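Local structure of acyl-CoA dehydrogenase (Slackia heliotrinireducens, 4RM7) at residues Gln285-Glu290 against Met338-Gly343. The protein belongs to the acyl-CoA dehydrogenase family, whose members pair a central beta domain with helical domains, and is modelled here as an assembly of four copies. Numbering follows the deposited sequence.
Sequences QMKLTE and MQILGG
Met286 O is gripped twice within helix 282-311, by Glu290 N at 2.8 Å and by Thr289 OG1 at 3.2 Å, in the turn whose Lys287 and Leu288 meet Gln339 and Ile340 of helix 316-341. Between the two helices the contact is made of carbon. Lys287 CE lies 4.0 Å from Gln339 CG, where the two chains run obliquely across one another. In Gln339, CG lies opposite the backbone N (chi1 -161°) and the chain then bends at chi2, which carries the amide away from helix 282-311. Lys287 is extended as far as CE and turns only at chi4 (83°). Lower on the same chain, its CD passes 4.1 Å from Ile340 CG1, the two side chains lying alongside with their ends pointing opposite ways. Ile340 also reaches with CD1 to within 4.1 Å of Leu288 CD2, this pair meeting at nearly a right angle. Helix 234-270 meets both of them, Leu288 resting on Met261 and Ile340 on Ala264. The polar ends turn to the third subunit, where Lys287 NZ forms a salt bridge to Glu370 OE2, Gln339 NE2 hydrogen-bonds to Glu370 OE1 and Gln339 OE1 is bonded to Arg360, so both ends of the amide are held and its rotation is fixed from outside. Helix 316-341 ends just beyond Ile340, as Gly342 takes a positive phi. The start of one long helix thus meets the end of the next in an antiparallel helical hairpin, part of the C-terminal helical bundle of the acyl-CoA dehydrogenase fold, here at a subunit interface.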
ATOM      1  N   GLN A 285     -11.596  -1.082 -14.219  1.00 49.71           N
ATOM      2  CA  GLN A 285     -11.398  -2.516 -14.317  1.00 48.41           C
ATOM      3  C   GLN A 285     -10.458  -2.989 -13.237  1.00 50.15           C
ATOM      4  O   GLN A 285     -10.751  -3.938 -12.537  1.00 48.09           O
ATOM      5  CB  GLN A 285     -10.863  -2.905 -15.678  1.00 49.37           C
ATOM      6  CG  GLN A 285     -11.904  -2.779 -16.743  1.00 51.04           C
ATOM      7  CD  GLN A 285     -11.501  -3.462 -18.016  1.00 57.99           C
ATOM      8  OE1 GLN A 285     -10.374  -3.297 -18.516  1.00 59.19           O
ATOM      9  NE2 GLN A 285     -12.417  -4.250 -18.556  1.00 68.87           N
HETATM   10  N   MSE A 286      -9.350  -2.301 -13.063  1.00 47.60           N
HETATM   11  CA  MSE A 286      -8.451  -2.728 -12.040  1.00 51.54           C
HETATM   12  C   MSE A 286      -9.044  -2.592 -10.635  1.00 47.77           C
HETATM   13  O   MSE A 286      -8.909  -3.499  -9.808  1.00 47.28           O
HETATM   14  CB  MSE A 286      -7.146  -1.960 -12.105  1.00 55.95           C
HETATM   15  CG  MSE A 286      -6.297  -2.335 -10.897  1.00 62.19           C
HETATM   16 SE   MSE A 286      -5.706  -0.757 -10.039  0.71105.36          SE
HETATM   17  CE  MSE A 286      -4.253  -0.459 -11.313  1.00 56.00           C
ATOM     18  N   LYS A 287      -9.689  -1.464 -10.357  1.00 49.13           N
ATOM     19  CA  LYS A 287     -10.305  -1.281  -9.044  1.00 47.62           C
ATOM     20  C   LYS A 287     -11.266  -2.438  -8.756  1.00 44.80           C
ATOM     21  O   LYS A 287     -11.241  -3.020  -7.678  1.00 39.94           O
ATOM     22  CB  LYS A 287     -11.033   0.055  -8.960  1.00 46.70           C
ATOM     23  CG  LYS A 287     -10.204   1.176  -8.353  1.00 57.20           C
ATOM     24  CD  LYS A 287     -11.092   2.409  -8.139  1.00 65.30           C
ATOM     25  CE  LYS A 287     -10.281   3.673  -7.913  1.00 66.16           C
ATOM     26  NZ  LYS A 287      -9.819   4.306  -9.188  1.00 69.06           N
ATOM     27  N   LEU A 288     -12.067  -2.789  -9.758  1.00 42.09           N
ATOM     28  CA  LEU A 288     -12.998  -3.900  -9.665  1.00 43.38           C
ATOM     29  C   LEU A 288     -12.336  -5.235  -9.322  1.00 46.57           C
ATOM     30  O   LEU A 288     -12.817  -5.933  -8.423  1.00 44.53           O
ATOM     31  CB  LEU A 288     -13.784  -4.029 -10.975  1.00 46.29           C
ATOM     32  CG  LEU A 288     -14.875  -2.959 -11.105  1.00 46.83           C
ATOM     33  CD1 LEU A 288     -15.752  -3.192 -12.320  1.00 45.49           C
ATOM     34  CD2 LEU A 288     -15.709  -2.944  -9.837  1.00 43.17           C
ATOM     35  N   THR A 289     -11.303  -5.617 -10.044  1.00 47.14           N
ATOM     36  CA  THR A 289     -10.614  -6.853  -9.740  1.00 49.95           C
ATOM     37  C   THR A 289      -9.932  -6.791  -8.378  1.00 49.06           C
ATOM     38  O   THR A 289      -9.925  -7.752  -7.637  1.00 44.62           O
ATOM     39  CB  THR A 289      -9.700  -7.366 -10.889  1.00 55.54           C
ATOM     40  OG1 THR A 289      -8.709  -6.398 -11.211  1.00 66.32           O
ATOM     41  CG2 THR A 289     -10.477  -7.716 -12.122  1.00 62.11           C
ATOM     42  N   GLU A 290      -9.361  -5.647  -8.056  1.00 45.15           N
ATOM     43  CA  GLU A 290      -8.740  -5.450  -6.744  1.00 42.80           C
ATOM     44  C   GLU A 290      -9.775  -5.681  -5.619  1.00 43.28           C
ATOM     45  O   GLU A 290      -9.531  -6.401  -4.656  1.00 44.72           O
ATOM     46  CB  GLU A 290      -8.149  -4.047  -6.665  1.00 43.70           C
ATOM     47  CG  GLU A 290      -7.224  -3.844  -5.521  1.00 63.27           C
ATOM     48  CD  GLU A 290      -5.817  -4.303  -5.852  1.00 75.17           C
ATOM     49  OE1 GLU A 290      -5.360  -4.069  -6.999  1.00 74.42           O
ATOM     50  OE2 GLU A 290      -5.176  -4.909  -4.963  1.00 77.59           O
HETATM   51  N   MSE A 338     -16.858   4.120  -3.436  1.00 33.82           N
HETATM   52  CA  MSE A 338     -17.154   5.553  -3.488  1.00 36.22           C
HETATM   53  C   MSE A 338     -16.450   6.206  -4.657  1.00 40.61           C
HETATM   54  O   MSE A 338     -17.046   7.013  -5.357  1.00 46.85           O
HETATM   55  CB  MSE A 338     -16.733   6.276  -2.219  1.00 38.16           C
HETATM   56  CG  MSE A 338     -17.642   6.082  -1.038  1.00 47.72           C
HETATM   57 SE   MSE A 338     -16.802   6.814   0.558  0.64 58.74          SE
HETATM   58  CE  MSE A 338     -16.634   8.631  -0.145  1.00 34.75           C
ATOM     59  N   GLN A 339     -15.183   5.857  -4.871  1.00 39.04           N
ATOM     60  CA  GLN A 339     -14.408   6.529  -5.905  1.00 41.08           C
ATOM     61  C   GLN A 339     -15.011   6.256  -7.280  1.00 44.67           C
ATOM     62  O   GLN A 339     -15.070   7.148  -8.120  1.00 46.49           O
ATOM     63  CB  GLN A 339     -12.936   6.101  -5.864  1.00 40.48           C
ATOM     64  CG  GLN A 339     -12.013   7.078  -6.591  1.00 46.95           C
ATOM     65  CD  GLN A 339     -11.904   8.416  -5.863  1.00 55.82           C
ATOM     66  OE1 GLN A 339     -12.275   8.518  -4.691  1.00 59.28           O
ATOM     67  NE2 GLN A 339     -11.387   9.443  -6.551  1.00 56.69           N
ATOM     68  N   ILE A 340     -15.493   5.034  -7.484  1.00 40.26           N
ATOM     69  CA  ILE A 340     -16.152   4.675  -8.720  1.00 40.03           C
ATOM     70  C   ILE A 340     -17.477   5.412  -8.920  1.00 43.72           C
ATOM     71  O   ILE A 340     -17.777   5.818 -10.038  1.00 47.84           O
ATOM     72  CB  ILE A 340     -16.390   3.151  -8.808  1.00 42.26           C
ATOM     73  CG1 ILE A 340     -15.063   2.418  -9.012  1.00 37.70           C
ATOM     74  CG2 ILE A 340     -17.262   2.816  -9.970  1.00 38.81           C
ATOM     75  CD1 ILE A 340     -15.151   0.939  -8.704  1.00 36.85           C
ATOM     76  N   LEU A 341     -18.264   5.604  -7.862  1.00 50.07           N
ATOM     77  CA  LEU A 341     -19.545   6.316  -8.007  1.00 50.21           C
ATOM     78  C   LEU A 341     -19.343   7.815  -8.218  1.00 49.56           C
ATOM     79  O   LEU A 341     -20.267   8.512  -8.612  1.00 60.54           O
ATOM     80  CB  LEU A 341     -20.450   6.112  -6.799  1.00 38.08           C
ATOM     81  CG  LEU A 341     -20.833   4.711  -6.332  1.00 60.66           C
ATOM     82  CD1 LEU A 341     -21.818   4.818  -5.207  1.00 66.13           C
ATOM     83  CD2 LEU A 341     -21.447   3.922  -7.408  1.00 54.74           C
ATOM     84  N   GLY A 342     -18.135   8.299  -7.951  1.00 55.03           N
ATOM     85  CA  GLY A 342     -17.766   9.673  -8.243  1.00 57.53           C
ATOM     86  C   GLY A 342     -18.243  10.621  -7.160  1.00 65.76           C
ATOM     87  O   GLY A 342     -18.488  10.197  -6.034  1.00 63.79           O
ATOM     88  N   GLY A 343     -18.397  11.895  -7.519  1.00 80.46           N
ATOM     89  CA  GLY A 343     -18.769  12.947  -6.584  1.00 77.17           C
ATOM     90  C   GLY A 343     -20.007  12.666  -5.762  1.00 73.40           C
ATOM     91  O   GLY A 343     -19.974  12.787  -4.538  1.00 64.30           O
TER